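Local coordinates for protein digeranylgeranylglycerophospholipid reductase (Sulfolobus acidocaldarius, PDB 4OPC) that reduces the isoprenoid double bonds of digeranylgeranylglycerophospholipids with the help of bound FAD, giving the saturated archaeol lipids of archaeal membranes, at residues D180-A186 and L231-M237; F206-E210 and L358-I363; Y216-F220 and L250-D256; P271-P275 and D349-R353. All blocks are in the same frame, centred on the assembly; numbering follows the deposited sequence. Where two conformers were deposited one is given.

Overall arrangement
Interactions 1 and 3 share one mixed sheet, the strands 216-221 and 226-234 being neighbours in it, and all four contacts include a residue touching the bound lipid. Interaction 1 is backbone pairing within that sheet, partly buried; interaction 3 is a buried aromatic contact between the sheet and helix 242-253. Interaction 4, buried too, is instead ionic: it joins the loop after edge strand 261-271 to helix 332-357 and meets interaction 1 through the Asp182-Arg352 salt bridge. Interaction 2 is only partly buried and relies on amide hydrogen bonds between a loop and helix 360-368; Phe206 ties it to interaction 3.

Interaction 1. Residues D180-A186 and L231-M237; sequences DKDADVA and LGIQGGM. With PGT ((1S)-2-{[{[(2R)-2,3-dihydroxypropyl]oxy}(hydroxy)phosphoryl]oxy}-1-[(palmitoyloxy)methyl]ethyl stearate), chain C.
Segment 231-237 carries three glycines, and at two, just beyond the strand, a CB would collide with segment 180-186: at Gly235 with Asp180 O, at Gly236 with the side chains of Asp180 and Lys181. Gly236 has a positive phi (71°), turning the chain out of the sheet. Strands 183-186 and 231-234 run antiparallel (143°), their axes 4.5 Å apart. Val185 and Ile233 form the hydrogen-bonded pair, N to O at 2.9 Å in both directions; Asp184-Gln234 and Ala186-Gly232 are non-hydrogen-bonded pairs with CA-CA distances of 4.3 and 4.0 Å. Gly235 N continues the ladder to Ala183 O (2.9 Å). These are adjacent strands of the large mixed sheet in the catalytic domain, and on the face of Ala186 and Gly232 they border the cofactor and lipid: Ala186 touches the flavin dinucleotide, while a CB on Gly232 would strike PGT C42. On the other face branched Val185 and Ile233, both chi1 p, pack CG1 to CG1 at 3.4 Å. Extended Gln234 (chi1 and chi2 t) reaches beyond the strand, donating NE2 to Lys181 O at 2.9 Å. Lys181 NZ, salt-bridged to Asp179, shares a water with Gly236 O (2.8 and 2.7 Å).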
# COMPACT_ATOMS: atom_id res chain seq x y z
N ASP A 180 13.58 4.43 -7.45
CA ASP A 180 13.00 3.43 -8.34
C ASP A 180 13.00 2.02 -7.73
O ASP A 180 12.14 1.21 -8.02
CB ASP A 180 13.75 3.39 -9.68
CG ASP A 180 13.53 4.63 -10.53
OD1 ASP A 180 12.57 5.39 -10.29
OD2 ASP A 180 14.32 4.83 -11.47
N LYS A 181 13.99 1.74 -6.88
CA LYS A 181 14.08 0.43 -6.25
C LYS A 181 13.14 0.28 -5.06
O LYS A 181 13.07 -0.81 -4.47
CB LYS A 181 15.52 0.16 -5.80
CG LYS A 181 16.50 -0.06 -6.96
CD LYS A 181 17.94 -0.23 -6.49
CE LYS A 181 18.50 1.08 -5.96
NZ LYS A 181 18.28 2.21 -6.92
N ASP A 182 12.41 1.34 -4.72
CA ASP A 182 11.46 1.31 -3.60
C ASP A 182 10.02 1.16 -4.10
O ASP A 182 9.06 1.54 -3.42
CB ASP A 182 11.59 2.57 -2.74
CG ASP A 182 12.86 2.59 -1.89
OD1 ASP A 182 13.56 1.56 -1.78
OD2 ASP A 182 13.16 3.65 -1.32
N ALA A 183 9.86 0.56 -5.29
CA ALA A 183 8.55 0.19 -5.79
C ALA A 183 8.69 -1.07 -6.63
O ALA A 183 9.80 -1.42 -7.05
CB ALA A 183 7.94 1.32 -6.63
N ASP A 184 7.58 -1.76 -6.81
CA ASP A 184 7.51 -2.86 -7.75
C ASP A 184 6.56 -2.48 -8.89
O ASP A 184 5.67 -1.66 -8.72
CB ASP A 184 7.03 -4.15 -7.05
CG ASP A 184 8.15 -4.88 -6.30
OD1 ASP A 184 9.07 -4.20 -5.80
OD2 ASP A 184 8.10 -6.13 -6.18
N VAL A 185 6.77 -3.10 -10.04
CA VAL A 185 5.75 -3.06 -11.07
C VAL A 185 5.04 -4.39 -10.91
O VAL A 185 5.68 -5.43 -10.65
CB VAL A 185 6.34 -2.87 -12.49
CG1 VAL A 185 7.37 -3.90 -12.79
CG2 VAL A 185 5.24 -2.91 -13.54
N ALA A 186 3.72 -4.38 -11.00
CA ALA A 186 2.95 -5.59 -10.81
C ALA A 186 1.87 -5.68 -11.89
O ALA A 186 1.39 -4.66 -12.39
CB ALA A 186 2.35 -5.63 -9.41
N LEU A 231 1.98 -11.17 -10.84
CA LEU A 231 3.30 -11.09 -10.24
C LEU A 231 3.72 -9.65 -10.04
O LEU A 231 3.20 -8.74 -10.69
CB LEU A 231 4.36 -11.83 -11.07
CG LEU A 231 4.92 -11.08 -12.28
CD1 LEU A 231 6.25 -11.68 -12.72
CD2 LEU A 231 3.93 -11.08 -13.45
N GLY A 232 4.69 -9.46 -9.16
CA GLY A 232 5.33 -8.18 -8.96
C GLY A 232 6.83 -8.38 -9.07
O GLY A 232 7.35 -9.43 -8.65
N ILE A 233 7.52 -7.41 -9.67
CA ILE A 233 8.98 -7.45 -9.72
C ILE A 233 9.52 -6.09 -9.30
O ILE A 233 8.86 -5.07 -9.50
CB ILE A 233 9.51 -7.83 -11.12
CG1 ILE A 233 9.17 -6.76 -12.14
CG2 ILE A 233 8.96 -9.18 -11.57
CD1 ILE A 233 9.70 -7.07 -13.52
N GLN A 234 10.70 -6.07 -8.70
CA GLN A 234 11.30 -4.83 -8.21
C GLN A 234 11.69 -3.90 -9.35
O GLN A 234 12.28 -4.31 -10.34
CB GLN A 234 12.51 -5.14 -7.33
CG GLN A 234 13.16 -3.89 -6.76
CD GLN A 234 14.26 -4.22 -5.79
OE1 GLN A 234 14.88 -5.29 -5.86
NE2 GLN A 234 14.53 -3.30 -4.88
N GLY A 235 11.34 -2.62 -9.20
CA GLY A 235 11.77 -1.62 -10.16
C GLY A 235 13.23 -1.18 -9.99
O GLY A 235 13.89 -1.54 -9.01
N GLY A 236 13.73 -0.40 -10.94
CA GLY A 236 15.07 0.16 -10.82
C GLY A 236 16.21 -0.83 -10.96
O GLY A 236 17.34 -0.50 -10.63
N MET A 237 15.92 -2.03 -11.48
CA MET A 237 16.92 -3.09 -11.60
C MET A 237 17.22 -3.48 -13.04
O MET A 237 18.06 -4.36 -13.28
CB MET A 237 16.46 -4.34 -10.83
CG MET A 237 16.13 -4.10 -9.36
SD MET A 237 17.57 -3.66 -8.38
CE MET A 237 18.39 -5.25 -8.25
C48 PGT C . 9.25 -8.57 -1.62
C47 PGT C . 8.84 -7.11 -1.54
C46 PGT C . 7.90 -6.79 -2.68
C45 PGT C . 6.72 -7.73 -2.65
C44 PGT C . 5.51 -7.10 -3.30
C43 PGT C . 5.27 -7.72 -4.66
C42 PGT C . 4.17 -6.95 -5.36
C41 PGT C . 2.89 -7.20 -4.60
C40 PGT C . 1.70 -7.06 -5.51
C39 PGT C . 0.61 -7.96 -4.97
C38 PGT C . 0.31 -7.57 -3.54
C37 PGT C . -0.65 -8.59 -2.96
C36 PGT C . -1.03 -8.13 -1.57
C35 PGT C . -1.71 -9.25 -0.81
C34 PGT C . -2.12 -8.73 0.55
C33 PGT C . -2.51 -9.86 1.48
C32 PGT C . -3.66 -9.45 2.38
C31 PGT C . -3.22 -8.61 3.56
O31 PGT C . -3.76 -7.54 3.74
O2 PGT C . -2.19 -9.03 4.44
C2 PGT C . -2.60 -9.58 5.69
C1 PGT C . -2.94 -8.53 6.72
O3P PGT C . -3.13 -7.21 6.26
P PGT C . -2.13 -6.09 6.78
O1P PGT C . -0.77 -6.74 6.77
O2P PGT C . -2.14 -4.86 5.88
O4P PGT C . -2.46 -5.61 8.26
C4 PGT C . -3.31 -6.33 9.13
C5 PGT C . -3.34 -5.71 10.51
O5 PGT C . -4.66 -5.35 10.84
C6 PGT C . -2.44 -4.50 10.54
O6 PGT C . -3.20 -3.31 10.60
C3 PGT C . -1.48 -10.38 6.34
O3 PGT C . -1.12 -11.53 5.61
C11 PGT C . 0.25 -11.83 5.72
O11 PGT C . 0.79 -11.78 6.81
C12 PGT C . 1.04 -12.21 4.49
C13 PGT C . 2.32 -12.93 4.88
C14 PGT C . 3.09 -13.27 3.63
C15 PGT C . 4.17 -12.24 3.38
C16 PGT C . 5.04 -12.65 2.21
C17 PGT C . 6.49 -12.57 2.62
C18 PGT C . 7.37 -13.27 1.61
C19 PGT C . 8.76 -13.45 2.18
C20 PGT C . 8.77 -14.50 3.27
C21 PGT C . 9.74 -15.60 2.91
C22 PGT C . 10.36 -16.19 4.16
C23 PGT C . 11.69 -16.80 3.79
C24 PGT C . 12.47 -17.15 5.04
C25 PGT C . 13.84 -16.52 4.98
C26 PGT C . 14.08 -15.70 6.23
O HOH W 1 17.90 2.00 -9.68

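Interaction 2. Residues F206-E210 and L358-I363; sequences FIDQE and LSNDDI
Asn360, in the first turn of helix 360-368, uses both ends of its amide to bind the loop that follows strand 202-206. With chi1 m and chi2 near -9°, its OD1 accepts from Gln209 N at 2.8 Å and its ND2 donates to Asp208 OD1 at 3.0 Å. Asparagine suits this place because one short, planar group carries a donor and an acceptor side by side. The nearest CA atoms are those of Gln209 and Asn360, 6.0 Å apart.

Asp208, chi1 t, has a nearly extended backbone (-167/112), whereas Gln209 and Glu210 turn to roughly -72/-16 and -87/-40. Asp208 OD1 also receives Glu210 N at 2.8 Å, closing an Asx turn, and the amide of Thr211 binds the same oxygen. Gln209, chi1 and chi2 both m, lays its CG 3.3 Å from Leu358 O; its OE1 is taken by the amide of Gly214. Apolar contact comes from Ile207 CG2 against Ile363 CD1 at 3.7 Å, and Ile207 also touches the bound lipid.

At the helix start, two backbone amides find side-chain acceptors within the segment: Asp362 N donates to Ser359 OG, and Ser359 N to Asp362 OD2, each at 3.0 Å, while Asp362 OD1 pairs with Arg403. Reciprocal bonds of this kind, with serine at the N-cap, define a capping box, here set beside an Asx turn at the edge of the lipid pocket.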
# COMPACT_ATOMS: atom_id res chain seq x y z
N PHE A 206 3.87 -17.32 -4.33
CA PHE A 206 5.01 -18.12 -4.76
C PHE A 206 6.24 -17.25 -4.79
O PHE A 206 6.35 -16.32 -5.61
CB PHE A 206 4.76 -18.69 -6.16
CG PHE A 206 3.50 -19.50 -6.29
CD1 PHE A 206 3.51 -20.86 -6.07
CD2 PHE A 206 2.31 -18.90 -6.67
CE1 PHE A 206 2.34 -21.61 -6.22
CE2 PHE A 206 1.16 -19.64 -6.82
CZ PHE A 206 1.17 -20.99 -6.59
N ILE A 207 7.18 -17.54 -3.91
CA ILE A 207 8.44 -16.82 -3.90
C ILE A 207 9.37 -17.43 -4.94
O ILE A 207 9.52 -18.65 -5.00
CB ILE A 207 9.11 -16.91 -2.52
CG1 ILE A 207 8.13 -16.46 -1.45
CG2 ILE A 207 10.37 -16.07 -2.50
CD1 ILE A 207 7.62 -15.04 -1.65
N ASP A 208 9.97 -16.59 -5.78
CA ASP A 208 10.92 -17.08 -6.76
C ASP A 208 11.70 -15.92 -7.39
O ASP A 208 11.13 -15.12 -8.14
CB ASP A 208 10.22 -17.90 -7.85
CG ASP A 208 11.20 -18.70 -8.70
OD1 ASP A 208 12.24 -18.15 -9.11
OD2 ASP A 208 10.94 -19.89 -8.96
N GLN A 209 12.99 -15.83 -7.08
CA GLN A 209 13.80 -14.73 -7.56
C GLN A 209 14.11 -14.77 -9.05
O GLN A 209 14.53 -13.76 -9.63
CB GLN A 209 15.09 -14.63 -6.73
CG GLN A 209 14.83 -14.44 -5.24
CD GLN A 209 13.79 -13.36 -4.93
OE1 GLN A 209 13.69 -12.34 -5.62
NE2 GLN A 209 13.02 -13.57 -3.87
N GLU A 210 13.89 -15.92 -9.69
CA GLU A 210 14.10 -16.04 -11.12
C GLU A 210 12.86 -15.64 -11.92
O GLU A 210 12.97 -15.00 -12.97
CB GLU A 210 14.51 -17.47 -11.49
CG GLU A 210 15.88 -17.85 -11.01
CD GLU A 210 16.25 -19.27 -11.40
OE1 GLU A 210 15.46 -19.92 -12.11
OE2 GLU A 210 17.34 -19.73 -10.98
N LEU A 358 18.01 -12.23 -1.15
CA LEU A 358 18.22 -13.67 -0.93
C LEU A 358 18.13 -14.43 -2.24
O LEU A 358 17.38 -14.04 -3.14
CB LEU A 358 17.20 -14.22 0.06
CG LEU A 358 17.28 -13.70 1.50
CD1 LEU A 358 16.17 -14.32 2.35
CD2 LEU A 358 18.66 -13.96 2.12
N SER A 359 18.91 -15.50 -2.37
CA SER A 359 18.82 -16.35 -3.55
C SER A 359 17.71 -17.37 -3.39
O SER A 359 17.24 -17.62 -2.28
CB SER A 359 20.14 -17.08 -3.77
OG SER A 359 20.35 -18.04 -2.75
N ASN A 360 17.32 -17.99 -4.50
CA ASN A 360 16.37 -19.10 -4.42
C ASN A 360 16.90 -20.19 -3.49
O ASN A 360 16.14 -20.76 -2.72
CB ASN A 360 16.04 -19.68 -5.80
CG ASN A 360 14.98 -18.90 -6.51
OD1 ASN A 360 14.35 -18.01 -5.93
ND2 ASN A 360 14.75 -19.22 -7.77
N ASP A 361 18.20 -20.48 -3.56
CA ASP A 361 18.76 -21.52 -2.70
C ASP A 361 18.60 -21.13 -1.24
O ASP A 361 18.30 -21.99 -0.40
CB ASP A 361 20.24 -21.78 -3.01
CG ASP A 361 20.45 -22.54 -4.32
OD1 ASP A 361 19.50 -23.19 -4.81
OD2 ASP A 361 21.58 -22.49 -4.85
N ASP A 362 18.80 -19.85 -0.93
CA ASP A 362 18.63 -19.36 0.44
C ASP A 362 17.20 -19.56 0.95
O ASP A 362 16.99 -20.00 2.08
CB ASP A 362 18.92 -17.87 0.55
CG ASP A 362 20.37 -17.52 0.35
OD1 ASP A 362 21.26 -18.35 0.65
OD2 ASP A 362 20.63 -16.36 -0.06
N ILE A 363 16.24 -19.20 0.11
CA ILE A 363 14.84 -19.28 0.49
C ILE A 363 14.39 -20.74 0.61
O ILE A 363 13.73 -21.12 1.59
CB ILE A 363 13.97 -18.51 -0.49
CG1 ILE A 363 14.45 -17.06 -0.54
CG2 ILE A 363 12.49 -18.59 -0.08
CD1 ILE A 363 13.99 -16.27 -1.77

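Interaction 3. Residues Y216-F220 and L250-D256; sequences YWWYF and LDKYAPD. With PGT ((1S)-2-{[{[(2R)-2,3-dihydroxypropyl]oxy}(hydroxy)phosphoryl]oxy}-1-[(palmitoyloxy)methyl]ethyl stearate), chain C.
Trp217 and Tyr253 make the apolar centre, an offset stack of the five-membered indole ring on the phenol ring, centroids 4.1 Å apart and planes at 26°; their polar atoms, Trp217 NE1 and Tyr253 OH, both hydrogen-bond to Thr211. Trp217 CB, 4.0 Å from the Tyr253 ring centroid, adds a CH-pi contact. Both CA-to-CB bonds point across the gap, with chi1 m, and Leu250 CD1 extends the patch to Trp217 CZ3 at 4.1 Å. Strand 216-220 is extended; the irregular last turn of helix 242-253 ends with Ala254 N bonded to Leu250 O at 2.7 Å. On the strand's opposite side Tyr216, Trp218 and Phe220 line the lipid pocket, Trp218 CZ3 lying 3.4 Å from PGT C39; Trp218 and Phe220 also touch the flavin. Tyr219 (chi1 t) lies beside Ala254, CE2 to CB 4.1 Å, and its OH donates to Asp256 OD2 at 2.5 Å. Broad rings fill the sheet-helix interface, while the Tyr219 hydroxyl lets a buried ring end in a short bond to a carboxylate.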
# COMPACT_ATOMS: atom_id res chain seq x y z
N TYR A 216 6.99 -11.41 -6.09
CA TYR A 216 6.49 -12.77 -6.04
C TYR A 216 5.38 -12.95 -7.06
O TYR A 216 4.86 -11.98 -7.61
CB TYR A 216 6.01 -13.16 -4.64
CG TYR A 216 4.93 -12.33 -3.98
CD1 TYR A 216 3.60 -12.44 -4.37
CD2 TYR A 216 5.22 -11.49 -2.90
CE1 TYR A 216 2.59 -11.71 -3.73
CE2 TYR A 216 4.22 -10.77 -2.26
CZ TYR A 216 2.91 -10.89 -2.67
OH TYR A 216 1.90 -10.20 -2.04
N TRP A 217 5.06 -14.21 -7.33
CA TRP A 217 3.88 -14.59 -8.10
C TRP A 217 2.74 -14.88 -7.14
O TRP A 217 2.97 -15.29 -5.99
CB TRP A 217 4.15 -15.85 -8.92
CG TRP A 217 4.71 -15.60 -10.29
CD1 TRP A 217 6.03 -15.43 -10.63
CD2 TRP A 217 3.97 -15.54 -11.52
NE1 TRP A 217 6.15 -15.25 -11.99
CE2 TRP A 217 4.90 -15.32 -12.55
CE3 TRP A 217 2.62 -15.65 -11.83
CZ2 TRP A 217 4.51 -15.20 -13.89
CZ3 TRP A 217 2.23 -15.55 -13.16
CH2 TRP A 217 3.18 -15.34 -14.17
N TRP A 218 1.51 -14.69 -7.60
CA TRP A 218 0.38 -15.04 -6.77
C TRP A 218 -0.76 -15.66 -7.54
O TRP A 218 -0.87 -15.48 -8.76
CB TRP A 218 -0.12 -13.82 -5.99
CG TRP A 218 -0.86 -12.78 -6.79
CD1 TRP A 218 -2.18 -12.80 -7.14
CD2 TRP A 218 -0.33 -11.53 -7.27
NE1 TRP A 218 -2.49 -11.66 -7.84
CE2 TRP A 218 -1.38 -10.86 -7.93
CE3 TRP A 218 0.94 -10.93 -7.22
CZ2 TRP A 218 -1.20 -9.61 -8.52
CZ3 TRP A 218 1.12 -9.71 -7.81
CH2 TRP A 218 0.05 -9.05 -8.45
N TYR A 219 -1.62 -16.36 -6.81
CA TYR A 219 -2.78 -17.04 -7.35
C TYR A 219 -3.85 -16.86 -6.26
O TYR A 219 -3.83 -17.56 -5.25
CB TYR A 219 -2.41 -18.52 -7.60
CG TYR A 219 -3.48 -19.43 -8.16
CD1 TYR A 219 -4.46 -19.98 -7.33
CD2 TYR A 219 -3.46 -19.82 -9.50
CE1 TYR A 219 -5.41 -20.85 -7.83
CE2 TYR A 219 -4.41 -20.70 -10.00
CZ TYR A 219 -5.38 -21.21 -9.16
OH TYR A 219 -6.33 -22.09 -9.62
N PHE A 220 -4.73 -15.88 -6.47
CA PHE A 220 -5.71 -15.48 -5.46
C PHE A 220 -7.10 -15.91 -5.95
O PHE A 220 -7.67 -15.26 -6.84
CB PHE A 220 -5.70 -13.95 -5.28
CG PHE A 220 -4.50 -13.39 -4.56
CD1 PHE A 220 -3.50 -14.19 -4.03
CD2 PHE A 220 -4.40 -12.02 -4.39
CE1 PHE A 220 -2.42 -13.63 -3.35
CE2 PHE A 220 -3.33 -11.46 -3.72
CZ PHE A 220 -2.34 -12.26 -3.20
N LEU A 250 3.53 -18.09 -16.55
CA LEU A 250 2.14 -18.31 -16.12
C LEU A 250 1.80 -19.79 -15.90
O LEU A 250 1.19 -20.14 -14.88
CB LEU A 250 1.15 -17.70 -17.13
CG LEU A 250 -0.33 -17.94 -16.81
CD1 LEU A 250 -0.70 -17.34 -15.47
CD2 LEU A 250 -1.26 -17.43 -17.91
N ASP A 251 2.23 -20.65 -16.81
CA ASP A 251 1.91 -22.08 -16.73
C ASP A 251 2.46 -22.76 -15.47
O ASP A 251 1.91 -23.77 -15.02
CB ASP A 251 2.41 -22.82 -17.97
CG ASP A 251 1.63 -22.48 -19.22
OD1 ASP A 251 0.56 -21.84 -19.13
OD2 ASP A 251 2.08 -22.87 -20.32
N LYS A 252 3.56 -22.24 -14.93
CA LYS A 252 4.14 -22.77 -13.71
C LYS A 252 3.17 -22.58 -12.55
O LYS A 252 3.04 -23.46 -11.69
CB LYS A 252 5.46 -22.06 -13.43
CG LYS A 252 6.38 -22.76 -12.45
CD LYS A 252 7.72 -22.04 -12.38
CE LYS A 252 8.73 -22.80 -11.55
NZ LYS A 252 8.22 -23.14 -10.19
N TYR A 253 2.49 -21.45 -12.52
CA TYR A 253 1.68 -21.07 -11.36
C TYR A 253 0.19 -21.22 -11.56
O TYR A 253 -0.57 -21.29 -10.60
CB TYR A 253 2.03 -19.64 -10.94
CG TYR A 253 3.51 -19.50 -10.71
CD1 TYR A 253 4.11 -20.11 -9.62
CD2 TYR A 253 4.31 -18.81 -11.61
CE1 TYR A 253 5.47 -20.01 -9.42
CE2 TYR A 253 5.68 -18.71 -11.41
CZ TYR A 253 6.25 -19.31 -10.31
OH TYR A 253 7.60 -19.23 -10.10
N ALA A 254 -0.24 -21.27 -12.83
CA ALA A 254 -1.65 -21.40 -13.15
C ALA A 254 -1.83 -22.30 -14.37
O ALA A 254 -2.28 -21.85 -15.42
CB ALA A 254 -2.26 -20.02 -13.42
N PRO A 255 -1.47 -23.59 -14.23
CA PRO A 255 -1.61 -24.50 -15.36
C PRO A 255 -3.08 -24.75 -15.69
O PRO A 255 -3.38 -25.24 -16.78
CB PRO A 255 -0.96 -25.79 -14.85
CG PRO A 255 -1.10 -25.72 -13.37
CD PRO A 255 -0.95 -24.27 -13.03
N ASP A 256 -3.97 -24.40 -14.76
CA ASP A 256 -5.39 -24.73 -14.85
C ASP A 256 -6.26 -23.66 -15.52
O ASP A 256 -7.44 -23.90 -15.74
CB ASP A 256 -5.94 -25.02 -13.46
CG ASP A 256 -5.68 -23.89 -12.46
OD1 ASP A 256 -4.57 -23.31 -12.46
OD2 ASP A 256 -6.59 -23.59 -11.66
C48 PGT C . 9.25 -8.57 -1.62
C47 PGT C . 8.84 -7.11 -1.54
C46 PGT C . 7.90 -6.79 -2.68
C45 PGT C . 6.72 -7.73 -2.65
C44 PGT C . 5.51 -7.10 -3.30
C43 PGT C . 5.27 -7.72 -4.66
C42 PGT C . 4.17 -6.95 -5.36
C41 PGT C . 2.89 -7.20 -4.60
C40 PGT C . 1.70 -7.06 -5.51
C39 PGT C . 0.61 -7.96 -4.97
C38 PGT C . 0.31 -7.57 -3.54
C37 PGT C . -0.65 -8.59 -2.96
C36 PGT C . -1.03 -8.13 -1.57
C35 PGT C . -1.71 -9.25 -0.81
C34 PGT C . -2.12 -8.73 0.55
C33 PGT C . -2.51 -9.86 1.48
C32 PGT C . -3.66 -9.45 2.38
C31 PGT C . -3.22 -8.61 3.56
O31 PGT C . -3.76 -7.54 3.74
O2 PGT C . -2.19 -9.03 4.44
C2 PGT C . -2.60 -9.58 5.69
C1 PGT C . -2.94 -8.53 6.72
O3P PGT C . -3.13 -7.21 6.26
P PGT C . -2.13 -6.09 6.78
O1P PGT C . -0.77 -6.74 6.77
O2P PGT C . -2.14 -4.86 5.88
O4P PGT C . -2.46 -5.61 8.26
C4 PGT C . -3.31 -6.33 9.13
C5 PGT C . -3.34 -5.71 10.51
O5 PGT C . -4.66 -5.35 10.84
C6 PGT C . -2.44 -4.50 10.54
O6 PGT C . -3.20 -3.31 10.60
C3 PGT C . -1.48 -10.38 6.34
O3 PGT C . -1.12 -11.53 5.61
C11 PGT C . 0.25 -11.83 5.72
O11 PGT C . 0.79 -11.78 6.81
C12 PGT C . 1.04 -12.21 4.49
C13 PGT C . 2.32 -12.93 4.88
C14 PGT C . 3.09 -13.27 3.63
C15 PGT C . 4.17 -12.24 3.38
C16 PGT C . 5.04 -12.65 2.21
C17 PGT C . 6.49 -12.57 2.62
C18 PGT C . 7.37 -13.27 1.61
C19 PGT C . 8.76 -13.45 2.18
C20 PGT C . 8.77 -14.50 3.27
C21 PGT C . 9.74 -15.60 2.91
C22 PGT C . 10.36 -16.19 4.16
C23 PGT C . 11.69 -16.80 3.79
C24 PGT C . 12.47 -17.15 5.04
C25 PGT C . 13.84 -16.52 4.98
C26 PGT C . 14.08 -15.70 6.23

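Interaction 4. Residues P271-P275 and D349-R353; sequences PTRRP and DIFRR
Asp349 loses 59 Å² to the loop 271-275 and is the hub of the contact. Its CA-to-CB bond points at the loop and chi1 is t, bringing OD2 to 2.9 Å from both Arg274 N and Arg274 NH1, a backbone hydrogen bond and a salt bridge. OD1 serves the helix instead: Arg352 NH2 lies 2.9 Å from Asp349 OD1, and Arg353 NE and NH2 are each 3.0 Å from it. A carboxylate suits this spot, since its two oxygens can answer three arginines and a main-chain amide. The result is a salt-bridge network joining the loop after strand 261-271, an edge strand of the large mixed sheet, to helix 332-357.

Thr272 and Arg352 each bury 46 Å². Thr272 (phi/psi -137/58, chi1 p) brings OG1 within 3.7 Å of Arg352 CD, and its carbonyl O lies over a face of the Arg352 guanidinium. Arg352, with chi1 and chi2 t and chi3 p, also salt-bridges Asp182 and touches the bound lipid. Arg273, its CA 5.1 Å from Asp349 CA, turns its guanidinium away from the helix and onward along the loop, NE donating to Arg274 O at 2.8 Å and NH1 to Pro275 O at 3.0 Å. Arg353 NH1 is hydrogen-bonded to Asn449. Arg274 NH1 and Arg353 NH2, like charges 3.3 Å apart, both donate to one water at 2.9 Å, with Asp349 supplying the countercharge.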
# COMPACT_ATOMS: atom_id res chain seq x y z
N PRO A 271 4.23 1.21 -4.53
CA PRO A 271 5.37 1.55 -3.66
C PRO A 271 5.61 0.47 -2.61
O PRO A 271 4.68 -0.22 -2.19
CB PRO A 271 4.94 2.86 -3.00
CG PRO A 271 3.43 2.83 -3.04
CD PRO A 271 3.04 2.05 -4.27
N THR A 272 6.87 0.27 -2.21
CA THR A 272 7.20 -0.76 -1.23
C THR A 272 8.19 -0.23 -0.21
O THR A 272 9.27 -0.78 -0.03
CB THR A 272 7.84 -1.99 -1.92
OG1 THR A 272 9.05 -1.60 -2.57
CG2 THR A 272 6.90 -2.63 -2.95
N ARG A 273 7.82 0.82 0.50
CA ARG A 273 8.74 1.46 1.44
C ARG A 273 7.99 2.07 2.62
O ARG A 273 6.75 2.06 2.66
CB ARG A 273 9.55 2.56 0.74
CG ARG A 273 8.70 3.55 -0.04
CD ARG A 273 9.46 4.88 -0.20
NE ARG A 273 9.34 5.70 1.00
CZ ARG A 273 9.83 6.93 1.13
NH1 ARG A 273 9.61 7.64 2.23
NH2 ARG A 273 10.55 7.46 0.14
N ARG A 274 8.75 2.60 3.58
CA ARG A 274 8.21 3.42 4.66
C ARG A 274 7.35 4.55 4.08
O ARG A 274 7.51 4.93 2.92
CB ARG A 274 9.37 3.99 5.47
CG ARG A 274 10.24 4.93 4.65
CD ARG A 274 11.71 4.88 5.08
NE ARG A 274 12.50 5.78 4.24
CZ ARG A 274 12.94 5.48 3.02
NH1 ARG A 274 12.68 4.30 2.48
NH2 ARG A 274 13.65 6.38 2.34
N PRO A 275 6.42 5.09 4.88
CA PRO A 275 5.57 6.15 4.30
C PRO A 275 6.34 7.44 4.02
O PRO A 275 7.51 7.58 4.39
CB PRO A 275 4.50 6.38 5.38
CG PRO A 275 5.08 5.82 6.64
CD PRO A 275 6.05 4.75 6.26
N ASP A 349 10.38 -2.17 5.76
CA ASP A 349 11.18 -1.60 4.67
C ASP A 349 12.60 -2.20 4.75
O ASP A 349 13.18 -2.61 3.75
CB ASP A 349 11.15 -0.06 4.78
CG ASP A 349 11.70 0.68 3.57
OD1 ASP A 349 12.34 0.07 2.68
OD2 ASP A 349 11.52 1.91 3.54
N ILE A 350 13.14 -2.30 5.96
CA ILE A 350 14.42 -2.97 6.21
C ILE A 350 14.34 -4.45 5.84
O ILE A 350 15.19 -4.99 5.11
CB ILE A 350 14.84 -2.85 7.69
CG1 ILE A 350 15.18 -1.40 8.05
CG2 ILE A 350 16.02 -3.74 8.00
CD1 ILE A 350 16.45 -0.88 7.40
N PHE A 351 13.32 -5.13 6.35
CA PHE A 351 13.19 -6.56 6.14
C PHE A 351 13.06 -6.90 4.65
O PHE A 351 13.72 -7.83 4.16
CB PHE A 351 12.02 -7.10 6.98
CG PHE A 351 11.97 -8.60 7.10
CD1 PHE A 351 13.11 -9.34 7.37
CD2 PHE A 351 10.77 -9.27 6.99
CE1 PHE A 351 13.05 -10.73 7.48
CE2 PHE A 351 10.71 -10.65 7.11
CZ PHE A 351 11.85 -11.37 7.37
N ARG A 352 12.26 -6.13 3.92
CA ARG A 352 12.12 -6.29 2.48
C ARG A 352 13.47 -6.28 1.74
O ARG A 352 13.69 -7.08 0.83
CB ARG A 352 11.22 -5.18 1.90
CG ARG A 352 11.53 -4.86 0.43
CD ARG A 352 10.80 -3.66 -0.10
NE ARG A 352 11.40 -2.37 0.27
CZ ARG A 352 12.25 -1.70 -0.50
NH1 ARG A 352 12.61 -2.20 -1.67
NH2 ARG A 352 12.69 -0.50 -0.14
N ARG A 353 14.33 -5.34 2.11
CA ARG A 353 15.61 -5.18 1.43
C ARG A 353 16.45 -6.45 1.58
O ARG A 353 17.10 -6.90 0.64
CB ARG A 353 16.36 -3.98 2.00
CG ARG A 353 15.71 -2.66 1.64
CD ARG A 353 16.17 -1.54 2.57
NE ARG A 353 15.26 -0.41 2.42
CZ ARG A 353 15.61 0.78 1.95
NH1 ARG A 353 16.86 1.04 1.61
NH2 ARG A 353 14.69 1.73 1.84
O HOH W 2 14.82 4.24 0.48